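Local coordinates for Non-ribosomal peptide synthetase (Streptomyces halstedii, PDB 3WV4), which is an N-terminal fragment of a non-ribosomal peptide synthetase and belongs to the AMP-binding enzyme family of the ANL superfamily, at residues 245-250 against 286-291; 311-316 against 337-342; 102-107 against 240-245; 234-239 against 259-264. All blocks are in the same frame, centred on the assembly; numbering follows the deposited sequence.

Contact 1 (245-250 against 286-291)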
loop_
_atom_site.group_PDB
_atom_site.type_symbol
_atom_site.label_atom_id
_atom_site.label_comp_id
_atom_site.label_asym_id
_atom_site.label_seq_id
_atom_site.Cartn_x
_atom_site.Cartn_y
_atom_site.Cartn_z
ATOM N N TRP A 245 -3.044 -0.467 5.410
ATOM C CA TRP A 245 -1.785 -1.158 5.487
ATOM C C TRP A 245 -1.137 -0.879 4.103
ATOM O O TRP A 245 -1.820 -0.769 3.079
ATOM C CB TRP A 245 -2.113 -2.635 5.780
ATOM C CG TRP A 245 -1.014 -3.661 5.615
ATOM C CD1 TRP A 245 0.342 -3.445 5.548
ATOM C CD2 TRP A 245 -1.190 -5.087 5.549
ATOM N NE1 TRP A 245 1.010 -4.639 5.406
ATOM C CE2 TRP A 245 0.106 -5.663 5.410
ATOM C CE3 TRP A 245 -2.309 -5.930 5.593
ATOM C CZ2 TRP A 245 0.316 -7.044 5.313
ATOM C CZ3 TRP A 245 -2.106 -7.301 5.493
ATOM C CH2 TRP A 245 -0.791 -7.846 5.357
ATOM N N ASP A 246 0.153 -0.631 4.080
ATOM C CA ASP A 246 0.799 -0.297 2.832
ATOM C C ASP A 246 0.614 -1.403 1.746
ATOM O O ASP A 246 0.703 -1.141 0.538
ATOM C CB ASP A 246 2.274 0.108 3.060
ATOM C CG ASP A 246 3.160 -1.020 3.532
ATOM O OD1 ASP A 246 2.656 -2.147 3.756
ATOM O OD2 ASP A 246 4.394 -0.762 3.680
ATOM N N PHE A 247 0.289 -2.616 2.169
ATOM C CA PHE A 247 0.068 -3.694 1.226
ATOM C C PHE A 247 -1.138 -3.348 0.369
ATOM O O PHE A 247 -1.015 -3.226 -0.837
ATOM C CB PHE A 247 -0.080 -5.053 1.959
ATOM C CG PHE A 247 0.031 -6.266 1.057
ATOM C CD1 PHE A 247 0.556 -6.175 -0.253
ATOM C CD2 PHE A 247 -0.361 -7.519 1.511
ATOM C CE1 PHE A 247 0.659 -7.290 -1.060
ATOM C CE2 PHE A 247 -0.228 -8.645 0.701
ATOM C CZ PHE A 247 0.258 -8.529 -0.574
ATOM N N GLY A 248 -2.278 -3.097 0.995
ATOM C CA GLY A 248 -3.471 -2.685 0.249
ATOM C C GLY A 248 -3.358 -1.315 -0.413
ATOM O O GLY A 248 -3.879 -1.093 -1.504
ATOM N N LEU A 249 -2.693 -0.393 0.240
ATOM C CA LEU A 249 -2.519 0.931 -0.334
ATOM C C LEU A 249 -1.889 0.898 -1.737
ATOM O O LEU A 249 -2.286 1.642 -2.624
ATOM C CB LEU A 249 -1.644 1.786 0.601
ATOM C CG LEU A 249 -1.879 3.290 0.876
ATOM C CD1 LEU A 249 -0.623 4.144 0.754
ATOM C CD2 LEU A 249 -3.039 3.903 0.114
ATOM N N TYR A 250 -0.888 0.044 -1.899
ATOM C CA TYR A 250 -0.157 -0.043 -3.146
ATOM C C TYR A 250 -0.910 -0.821 -4.170
ATOM O O TYR A 250 -0.604 -0.762 -5.372
ATOM C CB TYR A 250 1.233 -0.637 -2.963
ATOM C CG TYR A 250 2.244 0.391 -2.547
ATOM C CD1 TYR A 250 3.153 0.888 -3.430
ATOM C CD2 TYR A 250 2.244 0.872 -1.255
ATOM C CE1 TYR A 250 4.097 1.810 -3.019
ATOM C CE2 TYR A 250 3.156 1.800 -0.819
ATOM C CZ TYR A 250 4.087 2.283 -1.702
ATOM O OH TYR A 250 4.999 3.215 -1.287
ATOM N N PRO A 286 -3.644 -10.357 -3.980
ATOM C CA PRO A 286 -2.548 -10.369 -2.994
ATOM C C PRO A 286 -2.973 -11.250 -1.826
ATOM O O PRO A 286 -4.158 -11.265 -1.477
ATOM C CB PRO A 286 -2.396 -8.880 -2.595
ATOM C CG PRO A 286 -3.654 -8.219 -3.053
ATOM C CD PRO A 286 -4.183 -9.009 -4.217
ATOM N N ILE A 287 -2.038 -11.986 -1.250
ATOM C CA ILE A 287 -2.354 -12.865 -0.130
ATOM C C ILE A 287 -1.299 -12.786 0.979
ATOM O O ILE A 287 -0.217 -12.213 0.805
ATOM C CB ILE A 287 -2.390 -14.359 -0.575
ATOM C CG1 ILE A 287 -1.046 -14.734 -1.206
ATOM C CG2 ILE A 287 -3.529 -14.609 -1.547
ATOM C CD1 ILE A 287 -0.827 -16.225 -1.299
ATOM N N VAL A 288 -1.644 -13.445 2.080
ATOM C CA VAL A 288 -0.809 -13.684 3.241
ATOM C C VAL A 288 -1.011 -15.177 3.579
ATOM O O VAL A 288 -2.035 -15.762 3.183
ATOM C CB VAL A 288 -1.318 -12.725 4.353
ATOM C CG1 VAL A 288 -0.839 -13.102 5.732
ATOM C CG2 VAL A 288 -0.945 -11.297 4.039
ATOM N N PRO A 289 -0.016 -15.840 4.238
ATOM C CA PRO A 289 -0.184 -17.286 4.472
ATOM C C PRO A 289 -1.569 -17.690 4.983
ATOM O O PRO A 289 -2.157 -18.675 4.477
ATOM C CB PRO A 289 0.901 -17.594 5.487
ATOM C CG PRO A 289 2.013 -16.676 5.063
ATOM C CD PRO A 289 1.318 -15.392 4.673
ATOM N N SER A 290 -2.084 -16.924 5.949
ATOM C CA SER A 290 -3.335 -17.277 6.585
ATOM C C SER A 290 -4.471 -17.238 5.560
ATOM O O SER A 290 -5.199 -18.206 5.434
ATOM C CB SER A 290 -3.613 -16.442 7.831
ATOM O OG SER A 290 -4.020 -15.132 7.458
ATOM N N LEU A 291 -4.566 -16.175 4.776
ATOM C CA LEU A 291 -5.534 -16.131 3.671
ATOM C C LEU A 291 -5.347 -17.223 2.592
ATOM O O LEU A 291 -6.322 -17.751 2.048
ATOM C CB LEU A 291 -5.503 -14.755 3.006
ATOM C CG LEU A 291 -6.579 -14.448 1.968
ATOM C CD1 LEU A 291 -7.964 -14.763 2.486
ATOM C CD2 LEU A 291 -6.507 -12.975 1.530
#
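The carbonyl oxygen of D246 is gripped twice, by the amide of Y250 (O to N 3.1 Å) and by the ammonium group of K346. It lies in the first turn of helix 246-258, whose N-cap is W245; here that helix start packs against the end of strand 284-287 and its turn into helix 289-300. Across the segments the contact is mainly apolar and rests on two rings. F247 has CG anti to the backbone N (chi1 -166°), which sends its ring toward the strand end, and its tip CZ meets CB of P286 obliquely at 3.4 Å. The ring edge faces the carbonyl of I287, with that oxygen in the ring plane and 3.6 Å from CE2, so the slightly positive C-H rim probably suits it. The CB of I287 points away from helix 246-258; its side chain packs on F312 and N314. W245 and F247 meet edge-to-face, and CB of F247 sits 3.5 Å above the centre of the indole. The exposed W245 reaches on to V288, the N-cap of helix 289-300. There the side chains touch tip to tip, CH2 of W245 lying 3.7 Å from CG2 of V288, near the indole plane.

Contact 2 (311-316 against 337-342)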
loop_
_atom_site.group_PDB
_atom_site.type_symbol
_atom_site.label_atom_id
_atom_site.label_comp_id
_atom_site.label_asym_id
_atom_site.label_seq_id
_atom_site.Cartn_x
_atom_site.Cartn_y
_atom_site.Cartn_z
ATOM N N MET A 311 -2.471 -14.682 -10.775
ATOM C CA MET A 311 -1.326 -14.431 -9.869
ATOM C C MET A 311 -1.761 -14.220 -8.451
ATOM O O MET A 311 -2.774 -13.552 -8.206
ATOM C CB MET A 311 -0.531 -13.187 -10.293
ATOM C CG MET A 311 0.845 -13.070 -9.654
ATOM S SD MET A 311 1.790 -11.666 -10.289
ATOM C CE MET A 311 1.909 -12.111 -12.031
ATOM N N PHE A 312 -1.025 -14.853 -7.544
ATOM C CA PHE A 312 -1.051 -14.600 -6.141
ATOM C C PHE A 312 0.275 -13.965 -5.746
ATOM O O PHE A 312 1.342 -14.493 -6.113
ATOM C CB PHE A 312 -1.152 -15.894 -5.346
ATOM C CG PHE A 312 -2.403 -16.636 -5.597
ATOM C CD1 PHE A 312 -3.586 -16.253 -4.986
ATOM C CD2 PHE A 312 -2.419 -17.722 -6.482
ATOM C CE1 PHE A 312 -4.768 -16.939 -5.238
ATOM C CE2 PHE A 312 -3.615 -18.405 -6.746
ATOM C CZ PHE A 312 -4.800 -18.001 -6.121
ATOM N N THR A 313 0.208 -12.879 -4.985
ATOM C CA THR A 313 1.405 -12.231 -4.535
ATOM C C THR A 313 1.431 -12.227 -2.996
ATOM O O THR A 313 0.505 -11.772 -2.351
ATOM C CB THR A 313 1.554 -10.817 -5.112
ATOM O OG1 THR A 313 0.521 -9.966 -4.674
ATOM C CG2 THR A 313 1.440 -10.867 -6.564
ATOM N N ASN A 314 2.541 -12.687 -2.453
ATOM C CA ASN A 314 2.669 -12.871 -1.049
ATOM C C ASN A 314 3.779 -11.976 -0.568
ATOM O O ASN A 314 4.933 -12.084 -1.023
ATOM C CB ASN A 314 2.992 -14.321 -0.710
ATOM C CG ASN A 314 3.001 -14.566 0.798
ATOM O OD1 ASN A 314 1.970 -14.459 1.451
ATOM N ND2 ASN A 314 4.139 -14.907 1.336
ATOM N N SER A 315 3.404 -11.066 0.332
ATOM C CA SER A 315 4.369 -10.335 1.127
ATOM C C SER A 315 4.143 -10.884 2.551
ATOM O O SER A 315 3.777 -12.058 2.725
ATOM C CB SER A 315 4.219 -8.781 0.951
ATOM O OG SER A 315 2.874 -8.311 0.980
ATOM N N ALA A 316 4.379 -10.077 3.568
ATOM C CA ALA A 316 4.077 -10.490 4.938
ATOM C C ALA A 316 5.000 -11.587 5.488
ATOM O O ALA A 316 5.696 -11.318 6.465
ATOM C CB ALA A 316 2.610 -10.904 5.088
ATOM N N VAL A 337 3.927 -15.825 -6.304
ATOM C CA VAL A 337 5.056 -14.924 -6.410
ATOM C C VAL A 337 5.575 -14.524 -5.042
ATOM O O VAL A 337 4.804 -13.983 -4.253
ATOM C CB VAL A 337 4.663 -13.665 -7.191
ATOM C CG1 VAL A 337 5.806 -12.691 -7.199
ATOM C CG2 VAL A 337 4.213 -14.049 -8.610
ATOM N N ARG A 338 6.861 -14.803 -4.776
ATOM C CA ARG A 338 7.422 -14.455 -3.505
ATOM C C ARG A 338 7.982 -13.072 -3.525
ATOM O O ARG A 338 8.548 -12.629 -4.532
ATOM C CB ARG A 338 8.482 -15.473 -3.067
ATOM C CG ARG A 338 7.946 -16.899 -2.735
ATOM C CD ARG A 338 8.430 -17.967 -3.753
ATOM N NE ARG A 338 9.866 -18.110 -3.802
ATOM C CZ ARG A 338 10.601 -18.625 -4.790
ATOM N NH1 ARG A 338 10.113 -19.020 -5.952
ATOM N NH2 ARG A 338 11.905 -18.739 -4.586
ATOM N N MET A 339 7.869 -12.383 -2.393
ATOM C CA MET A 339 8.337 -11.009 -2.252
ATOM C C MET A 339 8.864 -10.809 -0.843
ATOM O O MET A 339 8.464 -11.505 0.054
ATOM C CB MET A 339 7.175 -10.029 -2.489
ATOM C CG MET A 339 6.406 -10.366 -3.769
ATOM S SD MET A 339 5.329 -9.086 -4.334
ATOM C CE MET A 339 4.164 -9.129 -3.000
ATOM N N TYR A 340 9.745 -9.841 -0.668
ATOM C CA TYR A 340 10.224 -9.479 0.660
ATOM C C TYR A 340 10.366 -7.995 0.700
ATOM O O TYR A 340 10.743 -7.355 -0.305
ATOM C CB TYR A 340 11.556 -10.184 0.949
ATOM C CG TYR A 340 12.419 -9.479 1.936
ATOM C CD1 TYR A 340 12.053 -9.430 3.326
ATOM C CD2 TYR A 340 13.631 -8.902 1.555
ATOM C CE1 TYR A 340 12.882 -8.804 4.245
ATOM C CE2 TYR A 340 14.444 -8.248 2.474
ATOM C CZ TYR A 340 14.078 -8.226 3.827
ATOM O OH TYR A 340 14.886 -7.549 4.739
ATOM N N GLY A 341 10.017 -7.412 1.821
ATOM C CA GLY A 341 10.154 -5.994 1.989
ATOM C C GLY A 341 9.991 -5.540 3.416
ATOM O O GLY A 341 9.677 -6.342 4.285
ATOM N N GLN A 342 10.170 -4.238 3.634
ATOM C CA GLN A 342 9.873 -3.561 4.900
ATOM C C GLN A 342 9.167 -2.300 4.527
ATOM O O GLN A 342 9.437 -1.750 3.461
ATOM C CB GLN A 342 11.165 -3.105 5.629
ATOM C CG GLN A 342 11.928 -4.202 6.352
ATOM C CD GLN A 342 13.161 -3.685 7.105
ATOM O OE1 GLN A 342 13.613 -2.545 6.947
ATOM N NE2 GLN A 342 13.664 -4.505 7.964
#
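M311, T313, V337 and M339 share one face of the parallel strands 311-314 and 335-340, and they mesh diagonally, M311 to V337 and T313 to M339. M311, extended through chi2 and bent at chi3, crosses V337 obliquely, so that its CG lies 3.7 Å from CG2 of V337, with SD almost as near. Two residues on, M339 bends at chi3 (-67°) and lays its methyl beside T313, CE to CB 3.8 Å; the same CE is 4.0 Å from CB of S315, which lies level with M339. N314 and R338 point to the other face, where their polar ends find other partners: N314 ND2 bonds to A317 O and R338 NH2 to S362 O. The backbone of V337 ties the strands on both sides of T313, its N donating to F312 O (2.9 Å) and its O accepting from N314 N (3.2 Å), both nearly along the C=O axes. The strands are the two ends of a beta-alpha-beta crossover through helix 321-330. L229 of helix 215-229 touches M311, T313 and V337. Polar bonding between the strands thus rests on the main chain, while the meshed side chains contribute flexible thioether and methyl surface to a buried apolar layer.

Contact 3 (102-107 against 240-245)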
loop_
_atom_site.group_PDB
_atom_site.type_symbol
_atom_site.label_atom_id
_atom_site.label_comp_id
_atom_site.label_asym_id
_atom_site.label_seq_id
_atom_site.Cartn_x
_atom_site.Cartn_y
_atom_site.Cartn_z
ATOM N N LEU A 102 -10.804 4.212 8.562
ATOM C CA LEU A 102 -11.885 3.823 7.712
ATOM C C LEU A 102 -11.654 2.454 7.166
ATOM O O LEU A 102 -10.505 2.043 7.018
ATOM C CB LEU A 102 -11.992 4.786 6.518
ATOM C CG LEU A 102 -12.404 6.219 6.766
ATOM C CD1 LEU A 102 -12.499 6.900 5.425
ATOM C CD2 LEU A 102 -13.760 6.243 7.427
ATOM N N PRO A 103 -12.754 1.763 6.837
ATOM C CA PRO A 103 -12.663 0.467 6.241
ATOM C C PRO A 103 -12.374 0.580 4.727
ATOM O O PRO A 103 -12.151 1.669 4.226
ATOM C CB PRO A 103 -14.082 -0.126 6.460
ATOM C CG PRO A 103 -14.955 1.084 6.383
ATOM C CD PRO A 103 -14.158 2.192 7.014
ATOM N N ASN A 104 -12.353 -0.572 4.074
ATOM C CA ASN A 104 -12.194 -0.732 2.641
ATOM C C ASN A 104 -13.416 -0.352 1.860
ATOM O O ASN A 104 -14.168 -1.228 1.391
ATOM C CB ASN A 104 -11.838 -2.173 2.289
ATOM C CG ASN A 104 -10.334 -2.434 2.347
ATOM O OD1 ASN A 104 -9.559 -1.637 2.898
ATOM N ND2 ASN A 104 -9.916 -3.592 1.782
ATOM N N ILE A 105 -13.560 0.957 1.647
ATOM C CA ILE A 105 -14.651 1.472 0.864
ATOM C C ILE A 105 -14.121 2.534 -0.095
ATOM O O ILE A 105 -13.044 3.109 0.153
ATOM C CB ILE A 105 -15.784 2.012 1.764
ATOM C CG1 ILE A 105 -15.294 3.109 2.695
ATOM C CG2 ILE A 105 -16.346 0.909 2.635
ATOM C CD1 ILE A 105 -16.393 3.706 3.576
ATOM N N ARG A 106 -14.863 2.764 -1.177
ATOM C CA ARG A 106 -14.461 3.720 -2.189
ATOM C C ARG A 106 -14.078 5.082 -1.634
ATOM O O ARG A 106 -13.123 5.690 -2.057
ATOM C CB ARG A 106 -15.616 3.865 -3.172
ATOM C CG ARG A 106 -15.740 2.708 -4.144
ATOM C CD ARG A 106 -17.062 2.776 -4.871
ATOM N NE ARG A 106 -18.143 2.629 -3.913
ATOM C CZ ARG A 106 -19.356 3.106 -4.085
ATOM N NH1 ARG A 106 -19.653 3.716 -5.201
ATOM N NH2 ARG A 106 -20.278 2.920 -3.149
ATOM N N GLN A 107 -14.788 5.526 -0.598
ATOM C CA GLN A 107 -14.581 6.829 0.001
ATOM C C GLN A 107 -13.189 6.998 0.516
ATOM O O GLN A 107 -12.616 8.045 0.378
ATOM C CB GLN A 107 -15.575 7.077 1.161
ATOM C CG GLN A 107 -17.025 7.240 0.725
ATOM C CD GLN A 107 -17.801 5.931 0.759
ATOM O OE1 GLN A 107 -17.401 4.924 0.182
ATOM N NE2 GLN A 107 -18.922 5.945 1.429
ATOM N N ARG A 240 -8.393 -8.095 -0.223
ATOM C CA ARG A 240 -9.000 -8.388 1.051
ATOM C C ARG A 240 -8.183 -7.675 2.143
ATOM O O ARG A 240 -8.618 -7.507 3.291
ATOM C CB ARG A 240 -9.018 -9.909 1.163
ATOM C CG ARG A 240 -9.726 -10.510 2.346
ATOM C CD ARG A 240 -11.212 -10.855 2.133
ATOM N NE ARG A 240 -11.428 -12.152 2.787
ATOM C CZ ARG A 240 -11.334 -12.341 4.105
ATOM N NH1 ARG A 240 -11.118 -11.310 4.935
ATOM N NH2 ARG A 240 -11.482 -13.557 4.613
ATOM N N MET A 241 -7.026 -7.179 1.752
ATOM C CA MET A 241 -6.156 -6.440 2.650
ATOM C C MET A 241 -6.636 -5.036 2.811
ATOM O O MET A 241 -7.163 -4.442 1.868
ATOM C CB MET A 241 -4.723 -6.341 2.113
ATOM C CG MET A 241 -3.782 -7.424 2.630
ATOM S SD MET A 241 -4.025 -9.024 1.878
ATOM C CE MET A 241 -4.335 -8.445 0.215
ATOM N N SER A 242 -6.375 -4.500 3.998
ATOM C CA SER A 242 -6.748 -3.155 4.324
ATOM C C SER A 242 -5.932 -2.143 3.558
ATOM O O SER A 242 -4.689 -2.210 3.502
ATOM C CB SER A 242 -6.585 -2.904 5.817
ATOM O OG SER A 242 -6.815 -1.525 6.067
ATOM N N VAL A 243 -6.631 -1.168 2.989
ATOM C CA VAL A 243 -5.936 -0.087 2.274
ATOM C C VAL A 243 -5.281 0.931 3.214
ATOM O O VAL A 243 -4.694 1.915 2.748
ATOM C CB VAL A 243 -6.851 0.592 1.245
ATOM C CG1 VAL A 243 -7.313 -0.441 0.227
ATOM C CG2 VAL A 243 -8.039 1.274 1.896
ATOM N N SER A 244 -5.351 0.662 4.520
ATOM C CA SER A 244 -4.612 1.368 5.589
ATOM C C SER A 244 -3.276 0.717 5.945
ATOM O O SER A 244 -2.518 1.235 6.740
ATOM C CB SER A 244 -5.436 1.318 6.886
ATOM O OG SER A 244 -6.761 1.781 6.655
ATOM N N TRP A 245 -3.044 -0.467 5.410
ATOM C CA TRP A 245 -1.785 -1.158 5.487
ATOM C C TRP A 245 -1.137 -0.879 4.103
ATOM O O TRP A 245 -1.820 -0.769 3.079
ATOM C CB TRP A 245 -2.113 -2.635 5.780
ATOM C CG TRP A 245 -1.014 -3.661 5.615
ATOM C CD1 TRP A 245 0.342 -3.445 5.548
ATOM C CD2 TRP A 245 -1.190 -5.087 5.549
ATOM N NE1 TRP A 245 1.010 -4.639 5.406
ATOM C CE2 TRP A 245 0.106 -5.663 5.410
ATOM C CE3 TRP A 245 -2.309 -5.930 5.593
ATOM C CZ2 TRP A 245 0.316 -7.044 5.313
ATOM C CZ3 TRP A 245 -2.106 -7.301 5.493
ATOM C CH2 TRP A 245 -0.791 -7.846 5.357
#
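Two tight turns face each other here: an inverse gamma turn centred on N104, closed by a weak bond from I105 N to P103 O, and a type I turn from S242 to W245, in which W245 N donates to S242 O. The N104 carboxamide bridges them, with chi1 -87° and chi2 14° setting the flat group against the main chain of 241-243. Its ND2 donates to M241 O at 2.9 Å along an almost straight N-H line (175°). That oxygen lies in the amide plane of N104, although the nitrogen stands well above the carbonyl plane of M241. In return OD1 accepts from V243 N at 3.0 Å, in the carbonyl plane and on a lone pair. One side-chain amide thereby satisfies a C=O and an N-H two residues apart, much as a neighbouring strand would. ND2 also donates to A265 O, so three bonds fix the rotation of the group. V243 crosses the amide obliquely, and its CG2, in the crowded position between N and carbonyl carbon, comes within 3.4 Å of OD1 of N104. The turn is braced internally by S242, whose OG, anti to its backbone N, accepts from S244 N at 3.1 Å in an ST turn. Residues 102-105 connect strand 97-101 to helix 106-116, whereas 240-245 leads from strand 236-239 into helix 246-258; L264 of strand 261-264 packs on both N104 and V243, and V252 of helix 246-258 also touches V243.

Contact 4 (234-239 against 259-264)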
loop_
_atom_site.group_PDB
_atom_site.type_symbol
_atom_site.label_atom_id
_atom_site.label_comp_id
_atom_site.label_asym_id
_atom_site.label_seq_id
_atom_site.Cartn_x
_atom_site.Cartn_y
_atom_site.Cartn_z
ATOM N N GLU A 234 -6.666 -4.637 -18.034
ATOM C CA GLU A 234 -7.697 -5.618 -17.949
ATOM C C GLU A 234 -7.640 -6.493 -16.669
ATOM O O GLU A 234 -8.419 -7.388 -16.558
ATOM C CB GLU A 234 -7.667 -6.466 -19.225
ATOM C CG GLU A 234 -8.160 -5.621 -20.435
ATOM C CD GLU A 234 -8.196 -6.351 -21.770
ATOM O OE1 GLU A 234 -7.144 -6.882 -22.224
ATOM O OE2 GLU A 234 -9.293 -6.358 -22.402
ATOM N N ASP A 235 -6.708 -6.271 -15.730
ATOM C CA ASP A 235 -6.709 -7.071 -14.495
ATOM C C ASP A 235 -7.809 -6.618 -13.565
ATOM O O ASP A 235 -8.299 -5.546 -13.648
ATOM C CB ASP A 235 -5.380 -7.057 -13.776
ATOM C CG ASP A 235 -4.365 -7.987 -14.413
ATOM O OD1 ASP A 235 -4.696 -9.178 -14.628
ATOM O OD2 ASP A 235 -3.205 -7.530 -14.684
ATOM N N ILE A 236 -8.257 -7.522 -12.739
ATOM C CA ILE A 236 -9.212 -7.203 -11.741
ATOM C C ILE A 236 -8.534 -7.699 -10.463
ATOM O O ILE A 236 -8.283 -8.889 -10.343
ATOM C CB ILE A 236 -10.509 -7.943 -12.013
ATOM C CG1 ILE A 236 -11.153 -7.356 -13.298
ATOM C CG2 ILE A 236 -11.432 -7.825 -10.808
ATOM C CD1 ILE A 236 -12.501 -7.927 -13.755
ATOM N N VAL A 237 -8.268 -6.788 -9.522
ATOM C CA VAL A 237 -7.481 -7.058 -8.328
ATOM C C VAL A 237 -8.405 -7.249 -7.137
ATOM O O VAL A 237 -9.126 -6.313 -6.731
ATOM C CB VAL A 237 -6.497 -5.912 -8.048
ATOM C CG1 VAL A 237 -5.532 -6.233 -6.916
ATOM C CG2 VAL A 237 -5.707 -5.594 -9.340
ATOM N N PHE A 238 -8.383 -8.445 -6.568
ATOM C CA PHE A 238 -9.210 -8.759 -5.426
ATOM C C PHE A 238 -8.404 -8.541 -4.150
ATOM O O PHE A 238 -7.515 -9.315 -3.814
ATOM C CB PHE A 238 -9.721 -10.196 -5.511
ATOM C CG PHE A 238 -10.842 -10.503 -4.520
ATOM C CD1 PHE A 238 -10.564 -10.835 -3.215
ATOM C CD2 PHE A 238 -12.188 -10.418 -4.923
ATOM C CE1 PHE A 238 -11.595 -11.091 -2.310
ATOM C CE2 PHE A 238 -13.205 -10.698 -4.035
ATOM C CZ PHE A 238 -12.926 -11.017 -2.721
ATOM N N CYS A 239 -8.753 -7.493 -3.423
ATOM C CA CYS A 239 -7.993 -7.051 -2.306
ATOM C C CYS A 239 -8.807 -7.137 -1.034
ATOM O O CYS A 239 -9.751 -6.350 -0.784
ATOM C CB CYS A 239 -7.511 -5.623 -2.522
ATOM S SG CYS A 239 -6.350 -5.131 -1.262
ATOM N N GLY A 259 -4.585 1.281 -14.729
ATOM C CA GLY A 259 -5.971 1.287 -15.257
ATOM C C GLY A 259 -6.781 0.076 -14.867
ATOM O O GLY A 259 -7.930 -0.100 -15.281
ATOM N N ALA A 260 -6.234 -0.768 -14.008
ATOM C CA ALA A 260 -6.955 -1.957 -13.586
ATOM C C ALA A 260 -8.127 -1.597 -12.704
ATOM O O ALA A 260 -8.353 -0.450 -12.402
ATOM C CB ALA A 260 -6.019 -2.906 -12.827
ATOM N N LYS A 261 -8.890 -2.627 -12.355
ATOM C CA LYS A 261 -9.987 -2.514 -11.485
ATOM C C LYS A 261 -9.639 -3.132 -10.121
ATOM O O LYS A 261 -9.189 -4.265 -10.060
ATOM C CB LYS A 261 -11.181 -3.253 -12.084
ATOM C CG LYS A 261 -12.423 -3.067 -11.251
ATOM C CD LYS A 261 -13.601 -3.898 -11.787
ATOM C CE LYS A 261 -14.683 -3.878 -10.730
ATOM N NZ LYS A 261 -15.929 -4.490 -11.258
ATOM N N LEU A 262 -9.868 -2.372 -9.056
ATOM C CA LEU A 262 -9.630 -2.848 -7.741
ATOM C C LEU A 262 -10.938 -3.207 -7.080
ATOM O O LEU A 262 -11.888 -2.417 -7.070
ATOM C CB LEU A 262 -8.860 -1.793 -6.959
ATOM C CG LEU A 262 -8.521 -2.243 -5.560
ATOM C CD1 LEU A 262 -7.399 -3.252 -5.559
ATOM C CD2 LEU A 262 -8.156 -1.022 -4.749
ATOM N N VAL A 263 -11.002 -4.403 -6.535
ATOM C CA VAL A 263 -12.178 -4.880 -5.797
ATOM C C VAL A 263 -11.817 -4.903 -4.347
ATOM O O VAL A 263 -10.951 -5.719 -3.887
ATOM C CB VAL A 263 -12.627 -6.308 -6.216
ATOM C CG1 VAL A 263 -13.834 -6.752 -5.407
ATOM C CG2 VAL A 263 -12.905 -6.359 -7.701
ATOM N N LEU A 264 -12.439 -4.011 -3.618
ATOM C CA LEU A 264 -12.132 -3.878 -2.201
ATOM C C LEU A 264 -13.048 -4.825 -1.454
ATOM O O LEU A 264 -14.243 -4.561 -1.349
ATOM C CB LEU A 264 -12.377 -2.446 -1.771
ATOM C CG LEU A 264 -11.539 -1.277 -2.387
ATOM C CD1 LEU A 264 -12.260 0.068 -2.252
ATOM C CD2 LEU A 264 -10.130 -1.095 -1.829
#
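F238 brings the one aromatic ring of this contact: CG1 of V263 approaches it obliquely, 4.0 Å from CD2, and L273, S276, L277 and S280 of helix 273-280 also pack on it. The other flat group, the D235 carboxylate, leads away from strand 261-264 to a salt bridge with R310, and K261 runs out fully extended to another with E65. Between these groups, strands 236-239 and 261-264 run parallel, their axes 22° apart, as the two strands of a beta-alpha-beta unit whose helix is 246-258. G259 ends that helix with positive phi (89°) and turns the chain back toward the sheet. Four main-chain bonds follow in a regular ladder. K261 N reaches D235 O at 3.2 Å from above the carbonyl plane. The next two are both 2.7 Å, V237 N to K261 O and V263 N to V237 O, before C239 N meets V263 O at 2.9 Å. On the face of F238, I236 crosses V263 obliquely, CG2 to CG2 3.7 Å. On the other face, L262 places CD1 against both V237 and C239, 3.8 Å from V237 CB and 3.9 Å from C239 CB; V252 and S255 of helix 246-258 touch L262 from the same unit. The charged ends of D235 and K261 thus lead away from the partner strand, while the strands themselves join short backbone bonds to branched aliphatic side chains and the CB of C239, a buried interface of low polarity.

All four contacts lie in the AMP-binding enzyme region of the chain, and helix 246-258 ties three of them together. Contact 3 precedes it and shares W245 with contact 1, which holds its start; contact 4 pairs the strands on either side of it in sequence. Contacts 3 and 4 interleave along the chain, as do contacts 1 and 4, and each of these pairs has centres about 14 Å apart. Contact 2 comes last, about 8 Å from contact 1 between centres, and both reach one sheet, where strands 284-287 and 311-314 are neighbours. Contacts 2 and 4, with centres about 17 Å apart, do not touch; contact 1 touches both, linking the two beta-alpha-beta units.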